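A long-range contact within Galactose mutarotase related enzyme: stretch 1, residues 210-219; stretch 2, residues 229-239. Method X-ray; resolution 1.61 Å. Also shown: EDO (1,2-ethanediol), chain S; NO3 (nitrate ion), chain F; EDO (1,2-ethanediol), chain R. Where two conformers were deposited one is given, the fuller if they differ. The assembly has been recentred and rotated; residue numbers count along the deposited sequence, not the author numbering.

Stretch 1, residues 210-219: LANSEIAKAT
Stretch 2 (229-239) ITLDISDFPYL

The two stretches run antiparallel, joined by a regular ladder at one end and a single backbone hydrogen bond at the other, with two turns and ordered water between. Strand 217-219 lies against strand 229-232 at an angle of 161° between N-to-C directions, the axes approaching to 4.5 Å. Lys217 pairs with Asp232, Ala218 with Leu231 and Thr219 with Thr230, at CA–CA distances of 4.7, 5.2 and 4.1 Å. All six residues are extended, with phi between -136° and -95° and psi between 109° and 139°.

Ala218 and Leu231 form the hydrogen-bonded pair, and each satisfies both backbone polar groups of the other: Ala218 N donates to Leu231 O at 3.0 Å, and Leu231 N donates to Ala218 O at 2.8 Å. Two residues along each chain, Ile233 N donates to Ala216 O at 2.9 Å and a nearly straight 165°, although Ile233 has already left the strand (phi/psi -139/34). Ala216 O also accepts a weak hydrogen bond from O1 of ethanediol S, at 2.9 Å. CA groups also approach these carbonyls, as in the contact of Lys217 CA with Leu231 O at 3.2 Å.

Lys217, Thr219, Thr230 and Asp232 share one face of the sheet, all with chi1 m. Here Thr230 OG1 donates to Thr219 OG1 at 2.6 Å, and Thr219 OG1 in turn donates to nitrate O1 at 2.7 Å, so the two hydrogen bonds form a chain running from Thr230 OG1 through Thr219 OG1 to the nitrate. Lys217, otherwise t from chi2 to chi4, places NZ 4.1 Å from Asp232 OD1, beyond a salt bridge; its amine is hydrogen-bonded elsewhere in the structure. Ala218, Leu231, Leu210 and Leu239 occupy the other face, where Ala218 CB packs 3.4 Å from Leu239 CD2. Leu239 is t,p and Leu210 m,t.

Beyond the ladder, type I turns span Asn212 to Ile215 and Ile233 to Phe236. The second is closed by Phe236 N donating to Ile233 O at 3.0 Å, the first only weakly, by Ile215 N to Asn212 O at 3.4 Å. Ile233 (p,p) directs CD1 to within 3.7 Å of Ile215 CG2 (m,t). Water links the turns: water 1 donates to Ser213 O and to Ser234 O, each at 2.9 Å, and water 2 donates to Glu214 O at 3.1 Å while lying 2.9 Å from Ser234 OG in a second hydrogen bond. Water 3 bridges Ile215 O at 2.7 Å and Phe236 O at 2.6 Å. Water thus serves the carbonyls of Ser213, Glu214, Ile215, Ser234 and Phe236, none of which accepts an amide across the contact.

At the far end, Ser213 (chi1 m) donates OG to Pro237 O at 2.9 Å, and Ser213 CA approaches the same oxygen at 3.2 Å. Leu210 N donates to Leu239 O at 2.8 Å and 156°, their CA atoms 5.2 Å apart. The Tyr238 ring (chi1 m) turns its edge to the Leu210 and Ala211 carbonyls, with CE1 4.1 Å from Ala211 O.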

ATOM      1  N   LEU A 210      -3.765  -8.541  -6.903  1.00 15.82           N
ATOM      2  CA  LEU A 210      -3.042  -9.637  -7.558  1.00 16.70           C
ATOM      3  C   LEU A 210      -2.569 -10.659  -6.539  1.00 16.82           C
ATOM      4  O   LEU A 210      -1.931 -10.319  -5.519  1.00 18.11           O
ATOM      5  CB  LEU A 210      -1.813  -9.116  -8.337  1.00 16.50           C
ATOM      6  CG  LEU A 210      -2.103  -8.056  -9.393  1.00 18.27           C
ATOM      7  CD1 LEU A 210      -0.779  -7.675 -10.082  1.00 17.32           C
ATOM      8  CD2 LEU A 210      -3.089  -8.534 -10.433  1.00 17.99           C
ATOM      9  N   ALA A 211      -2.884 -11.913  -6.828  1.00 17.84           N
ATOM     10  CA  ALA A 211      -2.628 -13.031  -5.940  1.00 18.13           C
ATOM     11  C   ALA A 211      -1.278 -13.696  -6.169  1.00 19.20           C
ATOM     12  O   ALA A 211      -0.880 -14.547  -5.357  1.00 20.49           O
ATOM     13  CB  ALA A 211      -3.735 -14.057  -6.086  1.00 18.27           C
ATOM     14  N   ASN A 212      -0.570 -13.323  -7.243  1.00 18.85           N
ATOM     15  CA  ASN A 212       0.656 -14.020  -7.639  1.00 19.32           C
ATOM     16  C   ASN A 212       1.855 -13.544  -6.824  1.00 19.23           C
ATOM     17  O   ASN A 212       2.507 -12.555  -7.159  1.00 19.51           O
ATOM     18  CB  ASN A 212       0.905 -13.880  -9.161  1.00 19.46           C
ATOM     19  CG  ASN A 212      -0.289 -14.262  -9.993  1.00 19.66           C
ATOM     20  OD1 ASN A 212      -1.257 -13.533 -10.038  1.00 19.50           O
ATOM     21  ND2 ASN A 212      -0.193 -15.369 -10.738  1.00 19.69           N
ATOM     22  N   SER A 213       2.173 -14.266  -5.740  1.00 19.52           N
ATOM     23  CA  SER A 213       3.170 -13.775  -4.780  0.50 18.97           C
ATOM     24  C   SER A 213       4.602 -13.822  -5.248  1.00 19.56           C
ATOM     25  O   SER A 213       5.480 -13.206  -4.631  1.00 19.90           O
ATOM     26  CB  SER A 213       3.038 -14.523  -3.454  0.50 19.06           C
ATOM     27  OG  SER A 213       1.738 -14.362  -2.952  0.50 16.84           O
ATOM     28  N   GLU A 214       4.858 -14.544  -6.333  1.00 19.96           N
ATOM     29  CA  GLU A 214       6.193 -14.654  -6.858  1.00 20.49           C
ATOM     30  C   GLU A 214       6.714 -13.388  -7.557  1.00 19.94           C
ATOM     31  O   GLU A 214       7.910 -13.316  -7.897  1.00 19.59           O
ATOM     32  CB  GLU A 214       6.262 -15.798  -7.855  1.00 21.49           C
ATOM     33  CG  GLU A 214       5.491 -15.586  -9.191  1.00 22.77           C
ATOM     34  CD  GLU A 214       4.060 -16.136  -9.174  1.00 25.28           C
ATOM     35  OE1 GLU A 214       3.403 -16.166  -8.083  1.00 25.92           O
ATOM     36  OE2 GLU A 214       3.574 -16.505 -10.273  1.00 27.81           O
ATOM     37  N   ILE A 215       5.823 -12.435  -7.830  1.00 19.03           N
ATOM     38  CA  ILE A 215       6.234 -11.202  -8.524  1.00 18.38           C
ATOM     39  C   ILE A 215       7.304 -10.437  -7.765  1.00 17.48           C
ATOM     40  O   ILE A 215       7.206 -10.218  -6.554  1.00 16.98           O
ATOM     41  CB  ILE A 215       5.015 -10.265  -8.801  1.00 17.92           C
ATOM     42  CG1 ILE A 215       4.043 -10.976  -9.749  1.00 18.48           C
ATOM     43  CG2 ILE A 215       5.501  -8.886  -9.398  1.00 19.73           C
ATOM     44  CD1 ILE A 215       2.636 -10.285  -9.849  1.00 19.33           C
ATOM     45  N   ALA A 216       8.345 -10.056  -8.487  1.00 17.22           N
ATOM     46  CA  ALA A 216       9.451  -9.313  -7.915  1.00 16.43           C
ATOM     47  C   ALA A 216       9.414  -7.855  -8.327  1.00 16.74           C
ATOM     48  O   ALA A 216       9.776  -6.995  -7.535  1.00 16.60           O
ATOM     49  CB  ALA A 216      10.766  -9.940  -8.373  1.00 16.69           C
ATOM     50  N   LYS A 217       8.990  -7.598  -9.564  1.00 16.44           N
ATOM     51  CA  LYS A 217       8.919  -6.241 -10.088  0.50 16.51           C
ATOM     52  C   LYS A 217       7.623  -6.019 -10.818  1.00 16.47           C
ATOM     53  O   LYS A 217       7.133  -6.912 -11.507  1.00 16.63           O
ATOM     54  CB  LYS A 217      10.096  -5.939 -11.005  0.50 17.03           C
ATOM     55  CG  LYS A 217      11.439  -6.045 -10.282  0.50 17.97           C
ATOM     56  CD  LYS A 217      12.463  -5.172 -11.001  0.50 18.77           C
ATOM     57  CE  LYS A 217      13.840  -5.344 -10.431  0.50 20.03           C
ATOM     58  NZ  LYS A 217      14.782  -4.399 -11.067  0.50 20.96           N
ATOM     59  N   ALA A 218       7.053  -4.841 -10.613  1.00 16.05           N
ATOM     60  CA  ALA A 218       5.799  -4.457 -11.266  1.00 16.22           C
ATOM     61  C   ALA A 218       5.968  -3.008 -11.765  1.00 15.54           C
ATOM     62  O   ALA A 218       6.258  -2.089 -10.977  1.00 16.71           O
ATOM     63  CB  ALA A 218       4.635  -4.566 -10.297  1.00 15.43           C
ATOM     64  N   THR A 219       5.854  -2.842 -13.083  1.00 16.04           N
ATOM     65  CA  THR A 219       6.051  -1.560 -13.759  1.00 15.79           C
ATOM     66  C   THR A 219       4.733  -0.966 -14.226  1.00 16.00           C
ATOM     67  O   THR A 219       3.983  -1.639 -14.922  1.00 15.68           O
ATOM     68  CB  THR A 219       7.024  -1.701 -14.953  1.00 16.17           C
ATOM     69  OG1 THR A 219       8.312  -2.075 -14.453  1.00 17.62           O
ATOM     70  CG2 THR A 219       7.141  -0.429 -15.740  1.00 18.50           C
ATOM     71  N   ILE A 229       7.148   4.178 -13.320  1.00 17.43           N
ATOM     72  CA  ILE A 229       7.740   3.669 -12.083  1.00 16.45           C
ATOM     73  C   ILE A 229       7.689   2.159 -12.071  1.00 16.30           C
ATOM     74  O   ILE A 229       6.861   1.569 -12.745  1.00 15.66           O
ATOM     75  CB  ILE A 229       7.008   4.168 -10.830  1.00 17.23           C
ATOM     76  CG1 ILE A 229       5.533   3.699 -10.800  1.00 17.60           C
ATOM     77  CG2 ILE A 229       7.115   5.707 -10.785  1.00 16.62           C
ATOM     78  CD1 ILE A 229       5.239   2.537  -9.895  1.00 19.22           C
ATOM     79  N   THR A 230       8.630   1.577 -11.340  1.00 16.18           N
ATOM     80  CA  THR A 230       8.675   0.143 -11.109  1.00 16.76           C
ATOM     81  C   THR A 230       8.768  -0.090  -9.597  1.00 17.07           C
ATOM     82  O   THR A 230       9.616   0.514  -8.915  1.00 16.79           O
ATOM     83  CB  THR A 230       9.868  -0.502 -11.809  1.00 17.40           C
ATOM     84  OG1 THR A 230       9.721  -0.308 -13.217  1.00 16.51           O
ATOM     85  CG2 THR A 230       9.953  -2.037 -11.498  1.00 17.80           C
ATOM     86  N   LEU A 231       7.894  -0.939  -9.087  1.00 16.00           N
ATOM     87  CA  LEU A 231       7.890  -1.359  -7.686  1.00 15.98           C
ATOM     88  C   LEU A 231       8.642  -2.666  -7.528  1.00 15.82           C
ATOM     89  O   LEU A 231       8.389  -3.632  -8.240  1.00 15.08           O
ATOM     90  CB  LEU A 231       6.470  -1.508  -7.147  1.00 15.97           C
ATOM     91  CG  LEU A 231       5.583  -0.270  -7.121  1.00 17.53           C
ATOM     92  CD1 LEU A 231       4.239  -0.537  -6.436  1.00 17.85           C
ATOM     93  CD2 LEU A 231       6.238   0.962  -6.474  1.00 18.25           C
ATOM     94  N   ASP A 232       9.659  -2.663  -6.670  1.00 15.83           N
ATOM     95  CA  ASP A 232      10.405  -3.865  -6.320  1.00 17.03           C
ATOM     96  C   ASP A 232       9.758  -4.383  -5.033  1.00 16.57           C
ATOM     97  O   ASP A 232       9.876  -3.770  -3.996  1.00 16.94           O
ATOM     98  CB  ASP A 232      11.890  -3.542  -6.095  1.00 17.44           C
ATOM     99  CG  ASP A 232      12.566  -2.952  -7.355  1.00 21.12           C
ATOM    100  OD1 ASP A 232      11.947  -2.903  -8.437  1.00 23.84           O
ATOM    101  OD2 ASP A 232      13.706  -2.498  -7.245  1.00 26.26           O
ATOM    102  N   ILE A 233       9.043  -5.492  -5.126  1.00 17.37           N
ATOM    103  CA  ILE A 233       8.103  -5.904  -4.041  1.00 17.16           C
ATOM    104  C   ILE A 233       8.127  -7.414  -3.755  1.00 17.54           C
ATOM    105  O   ILE A 233       7.129  -7.996  -3.344  1.00 16.67           O
ATOM    106  CB  ILE A 233       6.662  -5.371  -4.359  1.00 17.77           C
ATOM    107  CG1 ILE A 233       6.322  -5.555  -5.824  1.00 19.62           C
ATOM    108  CG2 ILE A 233       6.578  -3.890  -4.017  1.00 19.00           C
ATOM    109  CD1 ILE A 233       6.199  -6.946  -6.267  1.00 19.27           C
ATOM    110  N   SER A 234       9.281  -8.060  -3.883  1.00 18.06           N
ATOM    111  CA  SER A 234       9.371  -9.510  -3.607  0.50 18.19           C
ATOM    112  C   SER A 234       8.881  -9.831  -2.200  1.00 18.53           C
ATOM    113  O   SER A 234       8.303 -10.894  -1.966  1.00 18.77           O
ATOM    114  CB  SER A 234      10.802 -10.037  -3.760  0.50 18.31           C
ATOM    115  OG  SER A 234      11.259  -9.991  -5.104  0.50 18.52           O
ATOM    116  N   ASP A 235       9.150  -8.935  -1.247  1.00 17.42           N
ATOM    117  CA  ASP A 235       8.767  -9.161   0.149  1.00 17.60           C
ATOM    118  C   ASP A 235       7.263  -9.107   0.421  1.00 17.59           C
ATOM    119  O   ASP A 235       6.808  -9.553   1.488  1.00 18.27           O
ATOM    120  CB  ASP A 235       9.431  -8.120   1.078  1.00 17.14           C
ATOM    121  CG  ASP A 235      10.928  -8.318   1.264  1.00 19.64           C
ATOM    122  OD1 ASP A 235      11.513  -9.296   0.748  1.00 20.32           O
ATOM    123  OD2 ASP A 235      11.568  -7.453   1.910  1.00 20.43           O
ATOM    124  N   PHE A 236       6.494  -8.494  -0.474  1.00 16.86           N
ATOM    125  CA  PHE A 236       5.065  -8.258  -0.268  1.00 16.19           C
ATOM    126  C   PHE A 236       4.303  -9.307  -1.080  1.00 16.96           C
ATOM    127  O   PHE A 236       4.465  -9.364  -2.292  1.00 17.38           O
ATOM    128  CB  PHE A 236       4.684  -6.830  -0.691  1.00 15.75           C
ATOM    129  CG  PHE A 236       5.111  -5.773   0.285  1.00 16.26           C
ATOM    130  CD1 PHE A 236       6.413  -5.292   0.304  1.00 16.26           C
ATOM    131  CD2 PHE A 236       4.236  -5.308   1.234  1.00 15.48           C
ATOM    132  CE1 PHE A 236       6.801  -4.351   1.229  1.00 16.53           C
ATOM    133  CE2 PHE A 236       4.597  -4.382   2.149  1.00 16.72           C
ATOM    134  CZ  PHE A 236       5.935  -3.906   2.175  1.00 18.06           C
ATOM    135  N   PRO A 237       3.502 -10.154  -0.426  1.00 14.99           N
ATOM    136  CA  PRO A 237       2.847 -11.239  -1.158  1.00 15.85           C
ATOM    137  C   PRO A 237       1.815 -10.778  -2.153  1.00 15.67           C
ATOM    138  O   PRO A 237       1.602 -11.446  -3.163  1.00 16.94           O
ATOM    139  CB  PRO A 237       2.227 -12.110  -0.061  1.00 16.35           C
ATOM    140  CG  PRO A 237       2.118 -11.227   1.125  1.00 16.34           C
ATOM    141  CD  PRO A 237       3.288 -10.240   1.029  1.00 15.73           C
ATOM    142  N   TYR A 238       1.167  -9.640  -1.918  1.00 15.40           N
ATOM    143  CA  TYR A 238       0.084  -9.212  -2.835  1.00 14.95           C
ATOM    144  C   TYR A 238       0.317  -7.773  -3.294  1.00 15.30           C
ATOM    145  O   TYR A 238       1.123  -7.052  -2.696  1.00 15.30           O
ATOM    146  CB  TYR A 238      -1.284  -9.370  -2.146  1.00 15.77           C
ATOM    147  CG  TYR A 238      -1.443 -10.703  -1.469  1.00 15.36           C
ATOM    148  CD1 TYR A 238      -1.379 -11.863  -2.195  1.00 16.79           C
ATOM    149  CD2 TYR A 238      -1.585 -10.798  -0.074  1.00 17.20           C
ATOM    150  CE1 TYR A 238      -1.485 -13.082  -1.613  1.00 19.83           C
ATOM    151  CE2 TYR A 238      -1.714 -12.063   0.528  1.00 18.24           C
ATOM    152  CZ  TYR A 238      -1.692 -13.178  -0.279  1.00 20.86           C
ATOM    153  OH  TYR A 238      -1.783 -14.451   0.237  1.00 22.59           O
ATOM    154  N   LEU A 239      -0.378  -7.379  -4.366  1.00 15.60           N
ATOM    155  CA  LEU A 239      -0.182  -6.092  -5.011  1.00 15.31           C
ATOM    156  C   LEU A 239      -1.504  -5.634  -5.550  1.00 15.48           C
ATOM    157  O   LEU A 239      -2.102  -6.347  -6.371  1.00 15.82           O
ATOM    158  CB  LEU A 239       0.844  -6.187  -6.155  1.00 15.48           C
ATOM    159  CG  LEU A 239       1.272  -4.837  -6.755  1.00 15.68           C
ATOM    160  CD1 LEU A 239       2.003  -3.959  -5.727  1.00 16.15           C
ATOM    161  CD2 LEU A 239       2.170  -5.073  -8.017  1.00 17.17           C
TER
HETATM  162  C1  EDO S 311      12.111  -7.286  -5.605  1.00 38.23           C
HETATM  163  O1  EDO S 311      12.585  -6.759  -6.878  1.00 36.38           O
HETATM  164  C2  EDO S 311      12.246  -6.283  -4.453  1.00 39.20           C
HETATM  165  O2  EDO S 311      12.476  -6.748  -3.128  1.00 40.31           O
HETATM  166  N   NO3 F 298       8.631  -5.386 -15.195  1.00 51.50           N
HETATM  167  O1  NO3 F 298       9.041  -4.656 -14.094  1.00 50.74           O
HETATM  168  O2  NO3 F 298       8.244  -6.717 -15.053  1.00 52.41           O
HETATM  169  O3  NO3 F 298       8.614  -4.799 -16.465  1.00 51.54           O
HETATM  170  C1  EDO R 310      14.572  -7.261   5.222  1.00 52.94           C
HETATM  171  O1  EDO R 310      14.332  -5.853   5.067  1.00 53.05           O
HETATM  172  C2  EDO R 310      13.691  -8.037   4.243  1.00 52.39           C
HETATM  173  O2  EDO R 310      13.926  -7.582   2.899  1.00 51.46           O
HETATM  174  O   HOH W   1       8.265 -12.937  -4.015  1.00 32.59           O
HETATM  175  O   HOH W   2      10.111 -12.526  -5.809  1.00 41.75           O
HETATM  176  O   HOH W   3       5.498 -10.226  -4.505  1.00 21.45           O